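Local atomic coordinates of shikimate dehydrogenase (NADP(+)) (Thermus thermophilus, PDB entry 2CY0), a protein that catalyses the reversible NADPH-linked reduction of 3-dehydroshikimate to shikimate, a step in chorismate biosynthesis. Residues A21-S26 and S251-A256; P118-G123 and R173-A178; L140-W145 and F159-V164. One frame throughout, in Å; residues are numbered along the deposited sequence.

Interaction 1. Residues A21-S26 and S251-A256; sequences AFALES and SGMEEA
Phe22 reaches across from helix 16-26 and lays its ring against the backbone of Gly252 in helix 250-261. One face of the ring carries the touch, with CE1 3.4 Å from Gly252 C. Glycine suits this close approach, because a beta carbon on Gly252 would lie about 2.1 Å from CZ of Phe22. With CG anti to the backbone N (chi1 159°), the ring projects toward the second helix, while Ser26 OG sits over the rim of its opposite face.

Sulfur contacts come next. Met253 SD meets the ring at its edge, in the ring plane, 5.2 Å from the centroid of Phe22, a Met-aromatic contact. The bent methionine chain also brings SD to 4.1 Å from Ala23 CB.

Methyl packing follows: Ala256 CB lies 4.1 Å from the methylene CB of Phe22. No hydrogen bond crosses between the segments; Ser26 OG instead turns back to Phe22 O at 2.7 Å, and that oxygen also takes Ser26 N from the other side of its carbonyl plane.

Replacing Phe22 by alanine removes the whole ring, which would probably leave a gap against Gly252 and Met253 SD without its aromatic partner.

Helix 229-244 borders the contact, Phe240 touching Ala23 and Ala233 touching Met253. The arrangement is an oblique helix-helix packing (132° between the segment directions) that ties the C-terminal helix of shikimate dehydrogenase to its substrate-binding domain.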
loop_
_atom_site.group_PDB
_atom_site.type_symbol
_atom_site.label_atom_id
_atom_site.label_comp_id
_atom_site.label_asym_id
_atom_site.label_seq_id
_atom_site.Cartn_x
_atom_site.Cartn_y
_atom_site.Cartn_z
ATOM N N ALA B 21 -9.027 -15.914 -8.213
ATOM C CA ALA B 21 -8.370 -16.739 -9.217
ATOM C C ALA B 21 -8.725 -16.087 -10.549
ATOM O O ALA B 21 -7.904 -16.027 -11.465
ATOM C CB ALA B 21 -8.895 -18.167 -9.172
ATOM N N PHE B 22 -9.958 -15.595 -10.647
ATOM C CA PHE B 22 -10.407 -14.911 -11.858
ATOM C C PHE B 22 -9.685 -13.578 -11.980
ATOM O O PHE B 22 -9.300 -13.173 -13.076
ATOM C CB PHE B 22 -11.922 -14.670 -11.835
ATOM C CG PHE B 22 -12.369 -13.569 -12.749
ATOM C CD1 PHE B 22 -12.600 -12.291 -12.253
ATOM C CD2 PHE B 22 -12.510 -13.791 -14.114
ATOM C CE1 PHE B 22 -12.966 -11.253 -13.101
ATOM C CE2 PHE B 22 -12.875 -12.760 -14.972
ATOM C CZ PHE B 22 -13.101 -11.486 -14.466
ATOM N N ALA B 23 -9.509 -12.892 -10.857
ATOM C CA ALA B 23 -8.819 -11.609 -10.865
ATOM C C ALA B 23 -7.418 -11.797 -11.443
ATOM O O ALA B 23 -7.039 -11.124 -12.401
ATOM C CB ALA B 23 -8.728 -11.044 -9.450
ATOM N N LEU B 24 -6.665 -12.723 -10.855
ATOM C CA LEU B 24 -5.302 -13.015 -11.288
ATOM C C LEU B 24 -5.220 -13.340 -12.776
ATOM O O LEU B 24 -4.452 -12.717 -13.514
ATOM C CB LEU B 24 -4.733 -14.186 -10.474
ATOM C CG LEU B 24 -4.344 -13.887 -9.022
ATOM C CD1 LEU B 24 -4.098 -15.177 -8.256
ATOM C CD2 LEU B 24 -3.101 -13.015 -9.015
ATOM N N GLU B 25 -6.018 -14.310 -13.209
ATOM C CA GLU B 25 -6.041 -14.737 -14.606
ATOM C C GLU B 25 -6.464 -13.641 -15.581
ATOM O O GLU B 25 -5.780 -13.389 -16.573
ATOM C CB GLU B 25 -6.973 -15.938 -14.765
ATOM C CG GLU B 25 -7.078 -16.459 -16.183
ATOM C CD GLU B 25 -8.163 -17.506 -16.324
ATOM O OE1 GLU B 25 -9.330 -17.189 -16.009
ATOM O OE2 GLU B 25 -7.853 -18.642 -16.746
ATOM N N SER B 26 -7.593 -12.996 -15.307
ATOM C CA SER B 26 -8.090 -11.944 -16.185
ATOM C C SER B 26 -7.136 -10.761 -16.279
ATOM O O SER B 26 -7.127 -10.045 -17.280
ATOM C CB SER B 26 -9.463 -11.448 -15.712
ATOM O OG SER B 26 -9.383 -10.856 -14.429
ATOM N N SER B 251 -17.887 -7.405 -12.235
ATOM C CA SER B 251 -18.919 -8.238 -12.839
ATOM C C SER B 251 -18.357 -9.650 -13.000
ATOM O O SER B 251 -19.053 -10.637 -12.763
ATOM C CB SER B 251 -19.334 -7.673 -14.202
ATOM O OG SER B 251 -20.425 -8.402 -14.740
ATOM N N GLY B 252 -17.088 -9.731 -13.395
ATOM C CA GLY B 252 -16.440 -11.021 -13.565
ATOM C C GLY B 252 -16.251 -11.702 -12.222
ATOM O O GLY B 252 -16.349 -12.926 -12.115
ATOM N N MET B 253 -15.971 -10.907 -11.191
ATOM C CA MET B 253 -15.802 -11.439 -9.844
ATOM C C MET B 253 -17.117 -12.094 -9.407
ATOM O O MET B 253 -17.119 -13.176 -8.822
ATOM C CB MET B 253 -15.446 -10.313 -8.862
ATOM C CG MET B 253 -14.124 -9.617 -9.136
ATOM S SD MET B 253 -12.703 -10.627 -8.722
ATOM C CE MET B 253 -12.384 -10.049 -7.071
ATOM N N GLU B 254 -18.235 -11.433 -9.702
ATOM C CA GLU B 254 -19.538 -11.962 -9.325
ATOM C C GLU B 254 -19.831 -13.259 -10.071
ATOM O O GLU B 254 -20.337 -14.215 -9.483
ATOM C CB GLU B 254 -20.644 -10.942 -9.614
ATOM C CG GLU B 254 -22.005 -11.385 -9.093
ATOM C CD GLU B 254 -23.081 -10.325 -9.253
ATOM O OE1 GLU B 254 -22.735 -9.133 -9.347
ATOM O OE2 GLU B 254 -24.277 -10.686 -9.267
ATOM N N GLU B 255 -19.515 -13.286 -11.362
ATOM C CA GLU B 255 -19.744 -14.479 -12.170
ATOM C C GLU B 255 -18.974 -15.665 -11.603
ATOM O O GLU B 255 -19.497 -16.778 -11.524
ATOM C CB GLU B 255 -19.313 -14.237 -13.620
ATOM C CG GLU B 255 -19.421 -15.466 -14.507
ATOM C CD GLU B 255 -20.781 -16.139 -14.405
ATOM O OE1 GLU B 255 -21.785 -15.418 -14.216
ATOM O OE2 GLU B 255 -20.850 -17.383 -14.522
ATOM N N ALA B 256 -17.728 -15.421 -11.211
ATOM C CA ALA B 256 -16.885 -16.471 -10.658
ATOM C C ALA B 256 -17.516 -17.017 -9.384
ATOM O O ALA B 256 -17.511 -18.227 -9.146
ATOM C CB ALA B 256 -15.491 -15.926 -10.366
#

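Interaction 2. Residues P118-G123 and R173-A178; sequences PALVLG and RLLVNA
Strands 119-122 and 174-177 run parallel, their axes 12° apart, the backbone bonds stepping from one to the other and continuing into the flanking residues. Leu120 donates its N to Leu174 O at 2.7 Å and accepts Val176 N on its own O. Leu122 repeats the pattern, with N on Val176 O at 2.9 Å and its O receiving Ala178 N, just past the second strand. Ahead of the strands, Pro118, preceded by a cis peptide bond, has its O gripped twice: Arg173 N comes almost straight on at 2.7 Å, and Leu174 N adds a longer, tilted bond of 3.2 Å.

The side chains pair in register on the two faces. Ala119 and Leu174 are pressed together, CB to CB 3.4 Å, closer than usual carbon contact. Farther along that face, Val121 holds CG1 anti to its N (chi1 174°), which brings this branch to 4.0 Å from Ala178 CB. On the reverse face Leu120 and Leu175 lie side by side, pointing the same way, and the CD2 methyl of Leu175 leans to 3.8 Å from Leu120 CB. Leu122 is paired there with Asn177, whose amide is held by Asp204 and Thr179. Arg173, its chain bent at chi2, leads away to a salt bridge with Glu198.

Gly123, an NADP(+)-binding residue, follows strand 119-122. Helix 126-137 covers the face of Val121, Leu174 and Val176 through Val131 and Leu135, while Phe214 of helix 213-220 touches Leu175 and Asn177. Strand 142-145 hydrogen-bonds to the other edge of 119-122, which places this pair in the middle of the parallel Rossmann sheet.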
loop_
_atom_site.group_PDB
_atom_site.type_symbol
_atom_site.label_atom_id
_atom_site.label_comp_id
_atom_site.label_asym_id
_atom_site.label_seq_id
_atom_site.Cartn_x
_atom_site.Cartn_y
_atom_site.Cartn_z
ATOM N N PRO B 118 -34.668 7.525 3.551
ATOM C CA PRO B 118 -34.012 6.978 4.742
ATOM C C PRO B 118 -33.724 5.503 4.506
ATOM O O PRO B 118 -34.491 4.819 3.832
ATOM C CB PRO B 118 -35.055 7.150 5.847
ATOM C CG PRO B 118 -36.089 8.070 5.271
ATOM C CD PRO B 118 -36.096 7.749 3.814
ATOM N N ALA B 119 -32.628 5.017 5.076
ATOM C CA ALA B 119 -32.254 3.620 4.917
ATOM C C ALA B 119 -32.242 2.932 6.268
ATOM O O ALA B 119 -31.751 3.480 7.245
ATOM C CB ALA B 119 -30.876 3.514 4.261
ATOM N N LEU B 120 -32.783 1.722 6.318
ATOM C CA LEU B 120 -32.822 0.973 7.563
ATOM C C LEU B 120 -31.975 -0.298 7.499
ATOM O O LEU B 120 -32.144 -1.134 6.606
ATOM C CB LEU B 120 -34.274 0.612 7.909
ATOM C CG LEU B 120 -34.514 -0.374 9.053
ATOM C CD1 LEU B 120 -33.838 0.107 10.332
ATOM C CD2 LEU B 120 -36.018 -0.539 9.255
ATOM N N VAL B 121 -31.057 -0.432 8.448
ATOM C CA VAL B 121 -30.199 -1.607 8.516
ATOM C C VAL B 121 -30.710 -2.546 9.601
ATOM O O VAL B 121 -30.775 -2.177 10.776
ATOM C CB VAL B 121 -28.733 -1.235 8.844
ATOM C CG1 VAL B 121 -27.904 -2.499 9.040
ATOM C CG2 VAL B 121 -28.153 -0.392 7.732
ATOM N N LEU B 122 -31.077 -3.756 9.198
ATOM C CA LEU B 122 -31.573 -4.759 10.129
ATOM C C LEU B 122 -30.387 -5.565 10.638
ATOM O O LEU B 122 -29.790 -6.334 9.886
ATOM C CB LEU B 122 -32.570 -5.687 9.428
ATOM C CG LEU B 122 -33.758 -5.014 8.736
ATOM C CD1 LEU B 122 -34.538 -6.049 7.939
ATOM C CD2 LEU B 122 -34.656 -4.345 9.767
ATOM N N GLY B 123 -30.051 -5.388 11.914
ATOM C CA GLY B 123 -28.930 -6.102 12.496
ATOM C C GLY B 123 -27.831 -5.140 12.897
ATOM O O GLY B 123 -27.338 -4.378 12.071
ATOM N N ARG B 173 -36.648 3.829 2.564
ATOM C CA ARG B 173 -36.592 3.725 1.121
ATOM C C ARG B 173 -35.437 2.801 0.719
ATOM O O ARG B 173 -35.301 2.430 -0.445
ATOM C CB ARG B 173 -36.475 5.129 0.503
ATOM C CG ARG B 173 -37.757 5.987 0.693
ATOM C CD ARG B 173 -38.881 5.561 -0.269
ATOM N NE ARG B 173 -40.217 6.058 0.081
ATOM C CZ ARG B 173 -41.006 5.520 1.011
ATOM N NH1 ARG B 173 -40.600 4.462 1.704
ATOM N NH2 ARG B 173 -42.214 6.023 1.235
ATOM N N LEU B 174 -34.621 2.429 1.701
ATOM C CA LEU B 174 -33.499 1.511 1.493
ATOM C C LEU B 174 -33.457 0.507 2.645
ATOM O O LEU B 174 -33.189 0.867 3.794
ATOM C CB LEU B 174 -32.154 2.253 1.421
ATOM C CG LEU B 174 -30.965 1.297 1.224
ATOM C CD1 LEU B 174 -31.152 0.533 -0.085
ATOM C CD2 LEU B 174 -29.645 2.058 1.213
ATOM N N LEU B 175 -33.737 -0.754 2.333
ATOM C CA LEU B 175 -33.730 -1.805 3.337
ATOM C C LEU B 175 -32.539 -2.728 3.162
ATOM O O LEU B 175 -32.275 -3.202 2.057
ATOM C CB LEU B 175 -35.013 -2.626 3.252
ATOM C CG LEU B 175 -36.154 -2.143 4.138
ATOM C CD1 LEU B 175 -37.317 -3.100 4.002
ATOM C CD2 LEU B 175 -35.685 -2.089 5.588
ATOM N N VAL B 176 -31.835 -2.991 4.259
ATOM C CA VAL B 176 -30.661 -3.862 4.227
ATOM C C VAL B 176 -30.699 -4.929 5.312
ATOM O O VAL B 176 -30.692 -4.608 6.504
ATOM C CB VAL B 176 -29.352 -3.056 4.423
ATOM C CG1 VAL B 176 -28.157 -4.002 4.456
ATOM C CG2 VAL B 176 -29.189 -2.040 3.312
ATOM N N ASN B 177 -30.732 -6.198 4.911
ATOM C CA ASN B 177 -30.728 -7.268 5.894
ATOM C C ASN B 177 -29.299 -7.622 6.278
ATOM O O ASN B 177 -28.537 -8.161 5.473
ATOM C CB ASN B 177 -31.422 -8.523 5.373
ATOM C CG ASN B 177 -31.283 -9.682 6.335
ATOM O OD1 ASN B 177 -31.609 -9.560 7.515
ATOM N ND2 ASN B 177 -30.779 -10.806 5.844
ATOM N N ALA B 178 -28.940 -7.310 7.517
ATOM C CA ALA B 178 -27.607 -7.593 8.020
ATOM C C ALA B 178 -27.674 -8.687 9.080
ATOM O O ALA B 178 -26.753 -8.842 9.882
ATOM C CB ALA B 178 -26.994 -6.327 8.601
#

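Interaction 3. Residues L140-W145 and F159-V164; sequences LEVWVW and FGLRAV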
loop_
_atom_site.group_PDB
_atom_site.type_symbol
_atom_site.label_atom_id
_atom_site.label_comp_id
_atom_site.label_asym_id
_atom_site.label_seq_id
_atom_site.Cartn_x
_atom_site.Cartn_y
_atom_site.Cartn_z
ATOM N N LEU B 140 -26.900 10.066 3.388
ATOM C CA LEU B 140 -28.346 9.842 3.496
ATOM C C LEU B 140 -28.689 9.523 4.967
ATOM O O LEU B 140 -27.794 9.182 5.738
ATOM C CB LEU B 140 -28.772 8.701 2.552
ATOM C CG LEU B 140 -28.015 7.375 2.618
ATOM C CD1 LEU B 140 -28.001 6.865 4.034
ATOM C CD2 LEU B 140 -28.681 6.360 1.708
ATOM N N GLU B 141 -29.967 9.643 5.342
ATOM C CA GLU B 141 -30.430 9.384 6.708
ATOM C C GLU B 141 -30.448 7.880 7.000
ATOM O O GLU B 141 -30.980 7.121 6.206
ATOM C CB GLU B 141 -31.825 9.995 6.870
ATOM C CG GLU B 141 -32.415 9.946 8.277
ATOM C CD GLU B 141 -33.861 10.429 8.308
ATOM O OE1 GLU B 141 -34.432 10.487 9.411
ATOM O OE2 GLU B 141 -34.431 10.745 7.235
ATOM N N VAL B 142 -29.913 7.457 8.148
ATOM C CA VAL B 142 -29.839 6.022 8.474
ATOM C C VAL B 142 -30.375 5.517 9.816
ATOM O O VAL B 142 -29.901 5.933 10.875
ATOM C CB VAL B 142 -28.382 5.528 8.401
ATOM C CG1 VAL B 142 -28.343 4.019 8.512
ATOM C CG2 VAL B 142 -27.733 6.006 7.117
ATOM N N TRP B 143 -31.336 4.593 9.766
ATOM C CA TRP B 143 -31.911 4.005 10.981
ATOM C C TRP B 143 -31.402 2.576 11.170
ATOM O O TRP B 143 -31.099 1.886 10.199
ATOM C CB TRP B 143 -33.445 3.946 10.919
ATOM C CG TRP B 143 -34.126 5.229 10.598
ATOM C CD1 TRP B 143 -33.736 6.483 10.967
ATOM C CD2 TRP B 143 -35.335 5.387 9.847
ATOM N NE1 TRP B 143 -34.626 7.415 10.488
ATOM C CE2 TRP B 143 -35.617 6.769 9.797
ATOM C CE3 TRP B 143 -36.209 4.493 9.211
ATOM C CZ2 TRP B 143 -36.735 7.283 9.134
ATOM C CZ3 TRP B 143 -37.320 5.000 8.552
ATOM C CH2 TRP B 143 -37.573 6.387 8.519
ATOM N N VAL B 144 -31.333 2.129 12.420
ATOM C CA VAL B 144 -30.866 0.782 12.719
ATOM C C VAL B 144 -31.836 0.040 13.627
ATOM O O VAL B 144 -32.457 0.630 14.508
ATOM C CB VAL B 144 -29.481 0.801 13.403
ATOM C CG1 VAL B 144 -29.571 1.520 14.746
ATOM C CG2 VAL B 144 -28.975 -0.617 13.596
ATOM N N TRP B 145 -31.958 -1.261 13.399
ATOM C CA TRP B 145 -32.836 -2.119 14.188
ATOM C C TRP B 145 -32.045 -3.363 14.559
ATOM O O TRP B 145 -31.044 -3.682 13.921
ATOM C CB TRP B 145 -34.067 -2.525 13.366
ATOM C CG TRP B 145 -34.927 -3.557 14.037
ATOM C CD1 TRP B 145 -35.933 -3.334 14.936
ATOM C CD2 TRP B 145 -34.821 -4.979 13.899
ATOM N NE1 TRP B 145 -36.459 -4.532 15.368
ATOM C CE2 TRP B 145 -35.792 -5.558 14.748
ATOM C CE3 TRP B 145 -33.994 -5.822 13.144
ATOM C CZ2 TRP B 145 -35.961 -6.941 14.860
ATOM C CZ3 TRP B 145 -34.159 -7.197 13.255
ATOM C CH2 TRP B 145 -35.138 -7.742 14.109
ATOM N N PHE B 159 -22.275 5.607 16.276
ATOM C CA PHE B 159 -22.135 6.012 14.878
ATOM C C PHE B 159 -23.013 7.194 14.492
ATOM O O PHE B 159 -22.999 7.630 13.340
ATOM C CB PHE B 159 -22.461 4.832 13.955
ATOM C CG PHE B 159 -21.378 3.790 13.878
ATOM C CD1 PHE B 159 -20.482 3.611 14.924
ATOM C CD2 PHE B 159 -21.263 2.975 12.754
ATOM C CE1 PHE B 159 -19.499 2.624 14.868
ATOM C CE2 PHE B 159 -20.285 1.984 12.685
ATOM C CZ PHE B 159 -19.395 1.815 13.740
ATOM N N GLY B 160 -23.782 7.710 15.447
ATOM C CA GLY B 160 -24.660 8.828 15.149
ATOM C C GLY B 160 -25.801 8.413 14.231
ATOM O O GLY B 160 -26.006 8.992 13.163
ATOM N N LEU B 161 -26.542 7.395 14.654
ATOM C CA LEU B 161 -27.669 6.878 13.890
ATOM C C LEU B 161 -28.929 6.985 14.738
ATOM O O LEU B 161 -28.954 7.699 15.737
ATOM C CB LEU B 161 -27.431 5.410 13.528
ATOM C CG LEU B 161 -26.139 5.049 12.791
ATOM C CD1 LEU B 161 -26.034 3.535 12.696
ATOM C CD2 LEU B 161 -26.121 5.690 11.405
ATOM N N ARG B 162 -29.968 6.261 14.340
ATOM C CA ARG B 162 -31.228 6.280 15.069
ATOM C C ARG B 162 -31.858 4.890 15.128
ATOM O O ARG B 162 -32.225 4.324 14.099
ATOM C CB ARG B 162 -32.198 7.248 14.396
ATOM C CG ARG B 162 -33.522 7.381 15.113
ATOM C CD ARG B 162 -34.551 8.033 14.219
ATOM N NE ARG B 162 -35.851 8.123 14.876
ATOM C CZ ARG B 162 -36.991 8.384 14.244
ATOM N NH1 ARG B 162 -36.995 8.581 12.931
ATOM N NH2 ARG B 162 -38.129 8.444 14.924
ATOM N N ALA B 163 -31.978 4.342 16.332
ATOM C CA ALA B 163 -32.578 3.024 16.509
ATOM C C ALA B 163 -34.094 3.150 16.363
ATOM O O ALA B 163 -34.711 4.030 16.963
ATOM C CB ALA B 163 -32.224 2.461 17.880
ATOM N N VAL B 164 -34.689 2.274 15.562
ATOM C CA VAL B 164 -36.127 2.310 15.336
ATOM C C VAL B 164 -36.775 0.942 15.531
ATOM O O VAL B 164 -36.094 -0.085 15.590
ATOM C CB VAL B 164 -36.452 2.796 13.902
ATOM C CG1 VAL B 164 -36.004 4.239 13.717
ATOM C CG2 VAL B 164 -35.760 1.907 12.881
#
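Trp143 receives a methyl of Val164 over one face of its indole: CG1 stands 4.2 Å from the centroid of the five-membered ring, a CH-pi contact. Arg162 runs alongside, its chain extended from CG to NE, with CD 3.7 Å from Trp143 CD1. Its guanidinium is turned nearly at right angles to the indole (88°) and presents an edge to NE1. CZ is 5.0 Å from the centre of the five-membered ring, so any cation-pi attraction is weak at most. Val164 CG1 also lies over the rim of one guanidinium face. The indole N-H of Trp143 is used by Glu141, whose OE1 is met from above the carboxylate plane at 3.3 Å, a bond that may help fix the ring's rotation. At Trp145 the ring edge is touched instead, CD1 lying 3.3 Å from Val164 O, in the ring plane.

The backbones are joined more sparely. Val144 N donates to Arg162 O from well above the carbonyl plane (40° out of it), Val164 N reaches Val144 O at 3.0 Å, and Arg162 N makes only a weak bond to Val142 O. On the face away from Trp143, Leu161 lies beside Val142, CD2 to CB 3.8 Å, and Ala163 CB packs near Val144 CG1.

Gly160, with positive phi, is the C-prime residue of a Schellman motif that ends helix 149-158 and turns the chain into the edge strand 162-163. Strand 142-145, that helix and strand 162-163 thus form a beta-alpha-beta unit of the NADP(+)-binding Rossmann fold, and the cofactor-binding residues Asn146 to Arg151 follow directly after Trp145.

Interactions 2 and 3 belong to one parallel sheet and share a seam: strands 119-122 and 142-145 are neighbours, with Ala119 O 2.8 Å from Trp143 N, and Leu120 also packs on Val164. Interaction 2 is the buried centre, held by backbone bonds and aliphatic pairs; interaction 3 is the partly exposed sheet border, where indoles, an arginine and a glutamate enter and backbone bonding is thinner. Interaction 1 lies on the opposite side of the chain's centre, its centre about 29 Å from that of interaction 2. Partly buried, it joins two helices without any hydrogen bond, by a ring on a glycine backbone and a sulfur at its edge, and its long sequence loop encloses both sheet contacts.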